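Local coordinates for protein 1-deoxy-D-xylulose 5-phosphate reductoisomerase (PDB 1R0K) that catalyses the NADPH-dependent rearrangement and reduction of 1-deoxy-D-xylulose 5-phosphate to 2-C-methyl-D-erythritol 4-phosphate, an early step of isoprenoid biosynthesis, at residues T97-I102 and V120-K125; P322-A327 and K352-Y357; T174-P179 and P242-H247; C159-N164 and S248-L253. All blocks are in the same frame, centred on the assembly; numbering follows the deposited sequence.

Interaction 1 (T97-I102 and V120-K125)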
loop_
_atom_site.group_PDB
_atom_site.type_symbol
_atom_site.label_atom_id
_atom_site.label_comp_id
_atom_site.label_asym_id
_atom_site.label_seq_id
_atom_site.Cartn_x
_atom_site.Cartn_y
_atom_site.Cartn_z
ATOM N N THR B 97 1.647 -25.377 0.798
ATOM C CA THR B 97 3.021 -25.849 0.702
ATOM C C THR B 97 4.027 -24.718 0.636
ATOM O O THR B 97 3.942 -23.852 -0.231
ATOM C CB THR B 97 3.245 -26.711 -0.565
ATOM O OG1 THR B 97 2.389 -27.855 -0.528
ATOM C CG2 THR B 97 4.707 -27.169 -0.654
ATOM N N MET B 98 4.982 -24.730 1.557
ATOM C CA MET B 98 6.039 -23.734 1.556
ATOM C C MET B 98 7.166 -24.377 0.755
ATOM O O MET B 98 7.743 -25.377 1.180
ATOM C CB MET B 98 6.504 -23.433 2.989
ATOM C CG MET B 98 7.809 -22.644 3.072
ATOM S SD MET B 98 7.806 -21.096 2.131
ATOM C CE MET B 98 6.881 -20.062 3.223
ATOM N N ALA B 99 7.453 -23.822 -0.419
ATOM C CA ALA B 99 8.509 -24.346 -1.278
ATOM C C ALA B 99 9.765 -23.551 -0.978
ATOM O O ALA B 99 10.003 -22.501 -1.576
ATOM C CB ALA B 99 8.125 -24.185 -2.732
ATOM N N ALA B 100 10.573 -24.060 -0.053
ATOM C CA ALA B 100 11.778 -23.357 0.349
ATOM C C ALA B 100 13.088 -24.102 0.117
ATOM O O ALA B 100 14.111 -23.744 0.694
ATOM C CB ALA B 100 11.657 -22.942 1.808
ATOM N N ILE B 101 13.060 -25.140 -0.711
ATOM C CA ILE B 101 14.279 -25.878 -1.032
ATOM C C ILE B 101 15.007 -24.992 -2.043
ATOM O O ILE B 101 14.440 -24.651 -3.074
ATOM C CB ILE B 101 13.960 -27.236 -1.700
ATOM C CG1 ILE B 101 13.189 -28.130 -0.722
ATOM C CG2 ILE B 101 15.260 -27.921 -2.139
ATOM C CD1 ILE B 101 12.630 -29.384 -1.359
ATOM N N ILE B 102 16.250 -24.614 -1.758
ATOM C CA ILE B 102 16.984 -23.742 -2.679
ATOM C C ILE B 102 17.723 -24.483 -3.791
ATOM O O ILE B 102 17.967 -25.686 -3.695
ATOM C CB ILE B 102 18.007 -22.865 -1.921
ATOM C CG1 ILE B 102 19.167 -23.724 -1.411
ATOM C CG2 ILE B 102 17.324 -22.175 -0.745
ATOM C CD1 ILE B 102 20.286 -22.921 -0.764
ATOM N N VAL B 120 0.643 -22.776 -3.003
ATOM C CA VAL B 120 2.089 -22.897 -2.906
ATOM C C VAL B 120 2.727 -21.551 -2.597
ATOM O O VAL B 120 2.604 -20.602 -3.376
ATOM C CB VAL B 120 2.699 -23.426 -4.221
ATOM C CG1 VAL B 120 4.210 -23.575 -4.081
ATOM C CG2 VAL B 120 2.061 -24.760 -4.591
ATOM N N ALA B 121 3.381 -21.463 -1.444
ATOM C CA ALA B 121 4.088 -20.240 -1.061
ATOM C C ALA B 121 5.481 -20.483 -1.644
ATOM O O ALA B 121 6.195 -21.392 -1.212
ATOM C CB ALA B 121 4.143 -20.106 0.476
ATOM N N LEU B 122 5.858 -19.679 -2.633
ATOM C CA LEU B 122 7.131 -19.862 -3.325
ATOM C C LEU B 122 8.309 -19.026 -2.852
ATOM O O LEU B 122 8.286 -17.800 -2.926
ATOM C CB LEU B 122 6.930 -19.631 -4.826
ATOM C CG LEU B 122 8.160 -19.784 -5.734
ATOM C CD1 LEU B 122 8.714 -21.195 -5.617
ATOM C CD2 LEU B 122 7.773 -19.485 -7.180
ATOM N N ALA B 123 9.345 -19.716 -2.379
ATOM C CA ALA B 123 10.568 -19.078 -1.909
ATOM C C ALA B 123 11.729 -19.451 -2.842
ATOM O O ALA B 123 12.634 -18.647 -3.068
ATOM C CB ALA B 123 10.870 -19.521 -0.481
ATOM N N ASN B 124 11.699 -20.666 -3.382
ATOM C CA ASN B 124 12.739 -21.132 -4.306
ATOM C C ASN B 124 12.839 -20.170 -5.492
ATOM O O ASN B 124 11.852 -19.920 -6.180
ATOM C CB ASN B 124 12.409 -22.547 -4.802
ATOM C CG ASN B 124 13.350 -23.020 -5.906
ATOM O OD1 ASN B 124 13.121 -22.760 -7.090
ATOM N ND2 ASN B 124 14.420 -23.707 -5.519
ATOM N N LYS B 125 14.037 -19.643 -5.733
ATOM C CA LYS B 125 14.250 -18.680 -6.814
ATOM C C LYS B 125 14.431 -19.268 -8.217
ATOM O O LYS B 125 13.992 -18.672 -9.201
ATOM C CB LYS B 125 15.453 -17.794 -6.479
ATOM C CG LYS B 125 15.302 -17.015 -5.180
ATOM C CD LYS B 125 16.564 -16.221 -4.865
ATOM C CE LYS B 125 16.397 -15.385 -3.607
ATOM N NZ LYS B 125 16.217 -16.236 -2.402
#

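Interaction 2 (P322-A327 and K352-Y357)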
loop_
_atom_site.group_PDB
_atom_site.type_symbol
_atom_site.label_atom_id
_atom_site.label_comp_id
_atom_site.label_asym_id
_atom_site.label_seq_id
_atom_site.Cartn_x
_atom_site.Cartn_y
_atom_site.Cartn_z
ATOM N N PRO B 322 17.447 -16.334 -19.200
ATOM C CA PRO B 322 17.494 -16.194 -17.740
ATOM C C PRO B 322 18.184 -17.379 -17.056
ATOM O O PRO B 322 18.978 -17.195 -16.139
ATOM C CB PRO B 322 16.021 -16.069 -17.366
ATOM C CG PRO B 322 15.449 -15.334 -18.560
ATOM C CD PRO B 322 16.084 -16.088 -19.706
ATOM N N ALA B 323 17.883 -18.596 -17.503
ATOM C CA ALA B 323 18.503 -19.775 -16.912
ATOM C C ALA B 323 20.010 -19.744 -17.160
ATOM O O ALA B 323 20.805 -20.072 -16.274
ATOM C CB ALA B 323 17.894 -21.052 -17.507
ATOM N N VAL B 324 20.401 -19.353 -18.368
ATOM C CA VAL B 324 21.818 -19.287 -18.718
ATOM C C VAL B 324 22.510 -18.243 -17.864
ATOM O O VAL B 324 23.601 -18.475 -17.351
ATOM C CB VAL B 324 22.014 -18.927 -20.214
ATOM C CG1 VAL B 324 23.488 -18.706 -20.516
ATOM C CG2 VAL B 324 21.456 -20.042 -21.086
ATOM N N MET B 325 21.869 -17.091 -17.705
ATOM C CA MET B 325 22.443 -16.020 -16.895
ATOM C C MET B 325 22.654 -16.479 -15.458
ATOM O O MET B 325 23.712 -16.243 -14.872
ATOM C CB MET B 325 21.526 -14.799 -16.900
ATOM C CG MET B 325 22.075 -13.621 -16.116
ATOM S SD MET B 325 20.874 -12.286 -15.993
ATOM C CE MET B 325 19.915 -12.847 -14.600
ATOM N N ASN B 326 21.642 -17.134 -14.894
ATOM C CA ASN B 326 21.722 -17.613 -13.517
ATOM C C ASN B 326 22.845 -18.626 -13.332
ATOM O O ASN B 326 23.637 -18.517 -12.395
ATOM C CB ASN B 326 20.401 -18.251 -13.091
ATOM C CG ASN B 326 20.448 -18.770 -11.671
ATOM O OD1 ASN B 326 20.541 -17.994 -10.719
ATOM N ND2 ASN B 326 20.394 -20.093 -11.520
ATOM N N ALA B 327 22.912 -19.612 -14.220
ATOM C CA ALA B 327 23.951 -20.632 -14.130
ATOM C C ALA B 327 25.341 -20.019 -14.275
ATOM O O ALA B 327 26.248 -20.346 -13.516
ATOM C CB ALA B 327 23.738 -21.699 -15.197
ATOM N N LYS B 352 29.485 -12.717 -21.391
ATOM C CA LYS B 352 30.123 -13.534 -22.422
ATOM C C LYS B 352 29.382 -14.849 -22.623
ATOM O O LYS B 352 29.149 -15.274 -23.755
ATOM C CB LYS B 352 31.581 -13.823 -22.058
ATOM C CG LYS B 352 32.513 -12.631 -22.214
ATOM C CD LYS B 352 33.941 -12.998 -21.838
ATOM C CE LYS B 352 34.895 -11.827 -22.010
ATOM N NZ LYS B 352 34.964 -11.358 -23.426
ATOM N N THR B 353 29.016 -15.495 -21.519
ATOM C CA THR B 353 28.296 -16.760 -21.596
ATOM C C THR B 353 26.946 -16.560 -22.298
ATOM O O THR B 353 26.565 -17.353 -23.156
ATOM C CB THR B 353 28.065 -17.353 -20.190
ATOM O OG1 THR B 353 29.318 -17.433 -19.503
ATOM C CG2 THR B 353 27.466 -18.755 -20.288
ATOM N N LEU B 354 26.239 -15.492 -21.946
ATOM C CA LEU B 354 24.944 -15.204 -22.553
ATOM C C LEU B 354 25.047 -15.012 -24.059
ATOM O O LEU B 354 24.098 -15.301 -24.790
ATOM C CB LEU B 354 24.322 -13.953 -21.930
ATOM C CG LEU B 354 23.673 -14.113 -20.553
ATOM C CD1 LEU B 354 23.319 -12.746 -19.996
ATOM C CD2 LEU B 354 22.426 -14.988 -20.672
ATOM N N ASP B 355 26.191 -14.520 -24.526
ATOM C CA ASP B 355 26.379 -14.313 -25.956
ATOM C C ASP B 355 26.794 -15.591 -26.677
ATOM O O ASP B 355 26.369 -15.840 -27.801
ATOM C CB ASP B 355 27.438 -13.239 -26.224
ATOM C CG ASP B 355 26.988 -11.853 -25.811
ATOM O OD1 ASP B 355 25.795 -11.532 -25.986
ATOM O OD2 ASP B 355 27.837 -11.076 -25.329
ATOM N N HIS B 356 27.609 -16.405 -26.017
ATOM C CA HIS B 356 28.126 -17.634 -26.614
ATOM C C HIS B 356 27.201 -18.853 -26.584
ATOM O O HIS B 356 27.188 -19.647 -27.527
ATOM C CB HIS B 356 29.463 -17.981 -25.944
ATOM C CG HIS B 356 30.183 -19.132 -26.574
ATOM N ND1 HIS B 356 29.742 -20.435 -26.473
ATOM C CD2 HIS B 356 31.323 -19.177 -27.303
ATOM C CE1 HIS B 356 30.580 -21.232 -27.113
ATOM N NE2 HIS B 356 31.548 -20.493 -27.626
ATOM N N TYR B 357 26.432 -19.006 -25.511
ATOM C CA TYR B 357 25.539 -20.151 -25.378
ATOM C C TYR B 357 24.081 -19.716 -25.410
ATOM O O TYR B 357 23.576 -19.114 -24.466
ATOM C CB TYR B 357 25.843 -20.895 -24.075
ATOM C CG TYR B 357 24.959 -22.097 -23.834
ATOM C CD1 TYR B 357 24.863 -23.121 -24.778
ATOM C CD2 TYR B 357 24.216 -22.213 -22.658
ATOM C CE1 TYR B 357 24.043 -24.232 -24.554
ATOM C CE2 TYR B 357 23.403 -23.318 -22.424
ATOM C CZ TYR B 357 23.321 -24.321 -23.375
ATOM O OH TYR B 357 22.526 -25.417 -23.136
#

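Interaction 3 (T174-P179 and P242-H247)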
loop_
_atom_site.group_PDB
_atom_site.type_symbol
_atom_site.label_atom_id
_atom_site.label_comp_id
_atom_site.label_asym_id
_atom_site.label_seq_id
_atom_site.Cartn_x
_atom_site.Cartn_y
_atom_site.Cartn_z
ATOM N N THR B 174 12.075 -1.923 -5.116
ATOM C CA THR B 174 13.041 -1.173 -4.328
ATOM C C THR B 174 14.293 -2.018 -4.149
ATOM O O THR B 174 14.226 -3.248 -4.150
ATOM C CB THR B 174 12.464 -0.777 -2.964
ATOM O OG1 THR B 174 11.863 -1.920 -2.342
ATOM C CG2 THR B 174 11.420 0.323 -3.144
ATOM N N ALA B 175 15.435 -1.350 -4.010
ATOM C CA ALA B 175 16.713 -2.031 -3.864
ATOM C C ALA B 175 17.589 -1.264 -2.891
ATOM O O ALA B 175 17.687 -0.044 -2.983
ATOM C CB ALA B 175 17.418 -2.121 -5.223
ATOM N N SER B 176 18.220 -1.977 -1.962
ATOM C CA SER B 176 19.096 -1.337 -0.992
ATOM C C SER B 176 20.268 -0.717 -1.733
ATOM O O SER B 176 20.798 0.313 -1.323
ATOM C CB SER B 176 19.640 -2.362 0.006
ATOM O OG SER B 176 20.528 -3.259 -0.642
ATOM N N GLY B 177 20.676 -1.360 -2.821
ATOM C CA GLY B 177 21.802 -0.861 -3.590
ATOM C C GLY B 177 23.046 -1.668 -3.276
ATOM O O GLY B 177 24.077 -1.540 -3.943
ATOM N N GLY B 178 22.949 -2.503 -2.246
ATOM C CA GLY B 178 24.071 -3.335 -1.863
ATOM C C GLY B 178 25.158 -2.580 -1.121
ATOM O O GLY B 178 25.065 -1.369 -0.949
ATOM N N PRO B 179 26.214 -3.276 -0.679
ATOM C CA PRO B 179 27.315 -2.641 0.051
ATOM C C PRO B 179 28.144 -1.647 -0.770
ATOM O O PRO B 179 28.828 -0.797 -0.202
ATOM C CB PRO B 179 28.136 -3.837 0.532
ATOM C CG PRO B 179 27.942 -4.829 -0.565
ATOM C CD PRO B 179 26.456 -4.721 -0.837
ATOM N N PRO B 242 18.190 2.833 0.228
ATOM C CA PRO B 242 19.077 2.277 1.259
ATOM C C PRO B 242 18.429 1.615 2.477
ATOM O O PRO B 242 18.775 0.487 2.825
ATOM C CB PRO B 242 19.948 3.470 1.643
ATOM C CG PRO B 242 20.034 4.247 0.353
ATOM C CD PRO B 242 18.590 4.211 -0.114
ATOM N N GLN B 243 17.496 2.310 3.122
ATOM C CA GLN B 243 16.844 1.777 4.321
ATOM C C GLN B 243 16.090 0.466 4.110
ATOM O O GLN B 243 15.902 -0.305 5.050
ATOM C CB GLN B 243 15.878 2.813 4.905
ATOM C CG GLN B 243 16.527 4.091 5.442
ATOM C CD GLN B 243 17.038 5.004 4.345
ATOM O OE1 GLN B 243 16.546 4.977 3.219
ATOM N NE2 GLN B 243 18.011 5.837 4.679
ATOM N N SER B 244 15.643 0.222 2.882
ATOM C CA SER B 244 14.904 -0.999 2.572
ATOM C C SER B 244 13.691 -1.208 3.475
ATOM O O SER B 244 13.387 -2.344 3.855
ATOM C CB SER B 244 15.822 -2.226 2.676
ATOM O OG SER B 244 16.862 -2.172 1.716
ATOM N N VAL B 245 13.004 -0.126 3.834
ATOM C CA VAL B 245 11.815 -0.248 4.674
ATOM C C VAL B 245 10.605 -0.332 3.757
ATOM O O VAL B 245 9.638 -1.031 4.057
ATOM C CB VAL B 245 11.674 0.931 5.669
ATOM C CG1 VAL B 245 12.612 0.707 6.847
ATOM C CG2 VAL B 245 11.996 2.244 4.990
ATOM N N ILE B 246 10.654 0.389 2.641
ATOM C CA ILE B 246 9.585 0.278 1.654
ATOM C C ILE B 246 10.095 -0.923 0.865
ATOM O O ILE B 246 11.166 -0.868 0.245
ATOM C CB ILE B 246 9.484 1.518 0.739
ATOM C CG1 ILE B 246 8.979 2.712 1.557
ATOM C CG2 ILE B 246 8.549 1.225 -0.434
ATOM C CD1 ILE B 246 8.748 3.977 0.754
ATOM N N HIS B 247 9.339 -2.011 0.917
ATOM C CA HIS B 247 9.740 -3.258 0.282
ATOM C C HIS B 247 9.457 -3.395 -1.215
ATOM O O HIS B 247 9.970 -4.313 -1.851
ATOM C CB HIS B 247 9.144 -4.414 1.086
ATOM C CG HIS B 247 9.613 -4.440 2.511
ATOM N ND1 HIS B 247 8.779 -4.736 3.569
ATOM C CD2 HIS B 247 10.828 -4.178 3.051
ATOM C CE1 HIS B 247 9.459 -4.650 4.699
ATOM N NE2 HIS B 247 10.703 -4.313 4.413
#

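Interaction 4 (C159-N164 and S248-L253)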
loop_
_atom_site.group_PDB
_atom_site.type_symbol
_atom_site.label_atom_id
_atom_site.label_comp_id
_atom_site.label_asym_id
_atom_site.label_seq_id
_atom_site.Cartn_x
_atom_site.Cartn_y
_atom_site.Cartn_z
ATOM N N CYS B 159 0.232 -5.196 -3.034
ATOM C CA CYS B 159 -0.157 -3.917 -3.623
ATOM C C CYS B 159 -0.622 -4.055 -5.076
ATOM O O CYS B 159 -0.939 -3.057 -5.719
ATOM C CB CYS B 159 1.032 -2.950 -3.604
ATOM S SG CYS B 159 1.751 -2.640 -1.976
ATOM N N PHE B 160 -0.665 -5.287 -5.573
ATOM C CA PHE B 160 -1.022 -5.592 -6.964
ATOM C C PHE B 160 -2.505 -5.844 -7.238
ATOM O O PHE B 160 -3.187 -6.509 -6.464
ATOM C CB PHE B 160 -0.215 -6.821 -7.415
ATOM C CG PHE B 160 -0.216 -7.051 -8.902
ATOM C CD1 PHE B 160 0.674 -6.368 -9.724
ATOM C CD2 PHE B 160 -1.107 -7.955 -9.483
ATOM C CE1 PHE B 160 0.683 -6.578 -11.110
ATOM C CE2 PHE B 160 -1.110 -8.174 -10.865
ATOM C CZ PHE B 160 -0.210 -7.482 -11.682
ATOM N N PRO B 161 -3.024 -5.322 -8.361
ATOM C CA PRO B 161 -4.438 -5.536 -8.685
ATOM C C PRO B 161 -4.610 -6.894 -9.368
ATOM O O PRO B 161 -4.599 -6.992 -10.595
ATOM C CB PRO B 161 -4.749 -4.379 -9.625
ATOM C CG PRO B 161 -3.471 -4.263 -10.410
ATOM C CD PRO B 161 -2.395 -4.400 -9.325
ATOM N N HIS B 162 -4.763 -7.942 -8.570
ATOM C CA HIS B 162 -4.928 -9.289 -9.107
ATOM C C HIS B 162 -6.187 -9.360 -9.975
ATOM O O HIS B 162 -7.228 -8.826 -9.607
ATOM C CB HIS B 162 -5.026 -10.300 -7.958
ATOM C CG HIS B 162 -3.937 -10.160 -6.936
ATOM N ND1 HIS B 162 -2.603 -10.335 -7.240
ATOM C CD2 HIS B 162 -3.983 -9.826 -5.624
ATOM C CE1 HIS B 162 -1.875 -10.110 -6.160
ATOM N NE2 HIS B 162 -2.688 -9.799 -5.166
ATOM N N HIS B 163 -6.083 -10.009 -11.131
ATOM C CA HIS B 163 -7.221 -10.148 -12.042
ATOM C C HIS B 163 -7.539 -8.852 -12.796
ATOM O O HIS B 163 -8.521 -8.781 -13.540
ATOM C CB HIS B 163 -8.462 -10.615 -11.267
ATOM C CG HIS B 163 -8.235 -11.856 -10.460
ATOM N ND1 HIS B 163 -8.662 -11.981 -9.155
ATOM C CD2 HIS B 163 -7.615 -13.020 -10.765
ATOM C CE1 HIS B 163 -8.313 -13.167 -8.690
ATOM N NE2 HIS B 163 -7.676 -13.818 -9.648
ATOM N N ASN B 164 -6.711 -7.831 -12.592
ATOM C CA ASN B 164 -6.882 -6.544 -13.263
ATOM C C ASN B 164 -5.516 -5.935 -13.568
ATOM O O ASN B 164 -5.270 -4.769 -13.277
ATOM C CB ASN B 164 -7.685 -5.579 -12.384
ATOM C CG ASN B 164 -9.170 -5.883 -12.390
ATOM O OD1 ASN B 164 -9.806 -5.897 -13.445
ATOM N ND2 ASN B 164 -9.731 -6.123 -11.211
ATOM N N SER B 248 8.665 -2.464 -1.750
ATOM C CA SER B 248 8.313 -2.356 -3.173
ATOM C C SER B 248 6.970 -1.659 -3.359
ATOM O O SER B 248 6.202 -1.507 -2.410
ATOM C CB SER B 248 8.318 -3.712 -3.887
ATOM O OG SER B 248 9.645 -4.033 -4.288
ATOM N N MET B 249 6.681 -1.225 -4.582
ATOM C CA MET B 249 5.445 -0.493 -4.813
ATOM C C MET B 249 4.801 -0.758 -6.166
ATOM O O MET B 249 5.438 -1.278 -7.089
ATOM C CB MET B 249 5.725 1.007 -4.686
ATOM C CG MET B 249 6.577 1.387 -3.485
ATOM S SD MET B 249 6.914 3.169 -3.404
ATOM C CE MET B 249 8.554 3.240 -4.092
ATOM N N VAL B 250 3.530 -0.375 -6.271
ATOM C CA VAL B 250 2.775 -0.527 -7.509
ATOM C C VAL B 250 1.975 0.747 -7.756
ATOM O O VAL B 250 1.194 1.171 -6.896
ATOM C CB VAL B 250 1.769 -1.706 -7.439
ATOM C CG1 VAL B 250 0.972 -1.777 -8.733
ATOM C CG2 VAL B 250 2.497 -3.019 -7.200
ATOM N N GLU B 251 2.171 1.371 -8.914
ATOM C CA GLU B 251 1.408 2.575 -9.223
ATOM C C GLU B 251 0.259 2.211 -10.148
ATOM O O GLU B 251 0.429 1.447 -11.102
ATOM C CB GLU B 251 2.265 3.647 -9.903
ATOM C CG GLU B 251 1.512 4.976 -10.052
ATOM C CD GLU B 251 2.292 6.027 -10.813
ATOM O OE1 GLU B 251 3.502 6.177 -10.559
ATOM O OE2 GLU B 251 1.684 6.717 -11.660
ATOM N N TYR B 252 -0.906 2.779 -9.856
ATOM C CA TYR B 252 -2.110 2.539 -10.633
ATOM C C TYR B 252 -2.338 3.680 -11.622
ATOM O O TYR B 252 -1.745 4.752 -11.489
ATOM C CB TYR B 252 -3.311 2.402 -9.691
ATOM C CG TYR B 252 -3.278 1.138 -8.853
ATOM C CD1 TYR B 252 -2.241 0.894 -7.945
ATOM C CD2 TYR B 252 -4.259 0.164 -9.006
ATOM C CE1 TYR B 252 -2.190 -0.300 -7.217
ATOM C CE2 TYR B 252 -4.218 -1.027 -8.287
ATOM C CZ TYR B 252 -3.186 -1.256 -7.399
ATOM O OH TYR B 252 -3.158 -2.446 -6.713
ATOM N N LEU B 253 -3.200 3.425 -12.604
ATOM C CA LEU B 253 -3.548 4.379 -13.658
ATOM C C LEU B 253 -4.046 5.723 -13.150
ATOM O O LEU B 253 -3.971 6.721 -13.874
ATOM C CB LEU B 253 -4.626 3.784 -14.582
ATOM C CG LEU B 253 -4.381 2.421 -15.238
ATOM C CD1 LEU B 253 -5.527 2.112 -16.205
ATOM C CD2 LEU B 253 -3.053 2.425 -15.976
#

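Interaction 1 (T97-I102 and V120-K125)
The side-chain amide of N124 and the backbone carbonyl of I101 are flat groups that meet in plane. ND2 lies in the plane of the I101 carbonyl, and I101 O lies 13° out of the amide plane. The hydrogen bond from N124 ND2 to I101 O is short, at 2.6 Å. CG of N124 stands anti to the backbone N (chi1 172°), which brings the amide carbon beside the same oxygen. ND2 also bonds to G103 O, and OD1 to S127 OG. With both ends held, the amide is fixed against rotation.

The carbonyl of A99 is the second flat group. Its oxygen takes two backbone N-H groups, one from each face of its plane. A123 N lies 3.0 Å from A99 O, and N124 N lies 3.1 Å from A99 O. Before this point the strands pair in parallel. A121 N donates to T97 O at 2.7 Å, and A99 N donates to A121 O at 2.8 Å.

On one face of the sheet, CB of A99 touches V120 CG1 and L122 CD1. On the other face, M98 bends at chi2 and chi3 and lays CE against A121 CB at 3.9 Å. M98 also packs on I16 of helix 15-25.

This is a parallel beta-alpha-beta unit, with helix 107-115 between the two strands, in the Rossmann-type sheet of the cofactor domain. N124 is a predicted NADPH-binding residue and K125 a predicted substrate-binding one, so the strand ends probably border the active site.

Interaction 2 (P322-A327 and K352-Y357)
V324 faces L354 and Y357 where helices 321-337 and 345-356 pack against each other. The two helices belong to the helical C-terminal domain. Their segments run roughly antiparallel, at 142°, with axes 9.2 Å apart. The contact is apolar.

V324 gives up the most surface. Its two methyls take different partners. CG1 is anti to the backbone N (chi1 173°) and lies 3.9 Å from L354 CD2. It also touches T353 CG2, whose neighbouring OG1 is bonded to I349 O one turn back. The V324 and L354 side chains run past one another, pointing opposite ways.

L354 is the second main partner. Its CD2 methyl reaches the backbone of the other helix, 3.7 Å from M325 N. The same methyl touches M325 CB at 3.9 Å, and CD1 lies beside M325 CB and CG. The rest of the M325 side chain leads away to L220 and I223 of helix 216-229. S314 of helix 307-317 touches both M325 and L354.

Y357 is the first residue to leave the helix. Its ring meets CG2 of V324 obliquely. That methyl lies near Y357 CE2 and closer to Y357 CD2, with V324 CG2 to Y357 CD2 at 3.8 Å.

Interaction 3 (T174-P179 and P242-H247)
T174 and I246 are joined by the one hydrogen bond between the two segments. The hydroxyl of T174 is the donor, and OG1 lies 2.9 Å from I246 O. It approaches at a C=O...donor angle of 130°, tilted 29° from the carbonyl plane. OG1 of T174 sits between its own backbone N and carbonyl carbon (chi1 49°), and this turns it to the I246 carbonyl. The hydroxyl is also tight against the next residue, with T174 OG1 3.0 Å from H247 C.

Apolar contact comes from the other branch. CG2 of T174 meets CG2 of I246 at 4.0 Å, and the two side chains cross at about a right angle. An alanine at T174 would probably leave I246 O without this donor and open a gap beside the I246 methyl.

Van der Waals contacts join the loops beyond the strands. CB of S176 lies 3.3 Å from S244 OG, and S176 O lies 3.7 Å from P242 CA. The hydroxyl of S176 is used within its own segment. It accepts from G178 N at 3.0 Å, which makes an ST turn. S176 is a predicted substrate-binding residue, so this turn probably borders the substrate pocket. T174 O is hydrogen-bonded to NZ of K218, another residue predicted to bind the substrate.

The segment 174-179 leaves the sheet between two neighbours. A175 bonds through its backbone to L239 and H241, on the side of strand 236-240. Strand 246-252 runs antiparallel on the other side, and H247 ties it on to Q260 of strand 257-261.

Interaction 4 (C159-N164 and S248-L253)
Y252 and C159 are linked by a short hydrogen bond, from Y252 OH to C159 O at 2.5 Å. The phenol oxygen stands above the carbonyl plane of C159, 44° out of it. C159 O lies at the edge of the Y252 ring, close to the ring plane. A phenylalanine at Y252 lacks the hydroxyl, so C159 O would probably lose its partner and a gap would be likely to open beside P161 CD.

P161 and Y252 meet tip to tip in van der Waals contact. P161 CB is 3.6 Å from Y252 CE2, and P161 CD is 3.4 Å from Y252 OH. V250 packs on the carbonyl and side chain of C159. Its CB lies 3.5 Å from C159 O, and its CG2 lies 3.9 Å from C159 CB. With CG1 anti to the backbone N (chi1 178°) and CG2 anti to the carbonyl carbon, V250 sets both methyls beside C159 O.

Turns shape the loop. P161 is the centre of an inverse gamma turn, in which the bond from H162 N to F160 O is weak. A type II beta turn follows from P161 to N164. P161 CD lies 3.5 Å above the F160 ring, offset toward its rim.

The second subunit comes close here: R279 of that subunit forms a cation-pi contact with the Y252 ring. The loop follows helix 151-159 and leads to strand 168-175, and it packs on V250 and Y252 of strand 246-252. F160 reaches V168 and I171 of strand 168-175 and the ring of F229, while C159 and Y252 both touch L258 of strand 257-261.

In the fold
From the N terminus, interaction 1 comes first. It closes a short loop round helix 107-115 and joins two neighbouring strands of the seven-stranded parallel sheet. Interaction 4 opens next, at 159-164, and closes only at 248-253. It joins the loop after helix 151-159 to strand 246-252. Interaction 3 is nested inside that loop and joins the ends of strands 168-175 and 246-252. Interactions 3 and 4 touch, with T174 OG1 3.3 Å from S248 N. Both reach the four-stranded mixed sheet. Interaction 2 follows in series and pairs two C-terminal helices. Its nearest atoms are about 7 Å from those of interaction 1 and about 14 Å from those of interaction 3.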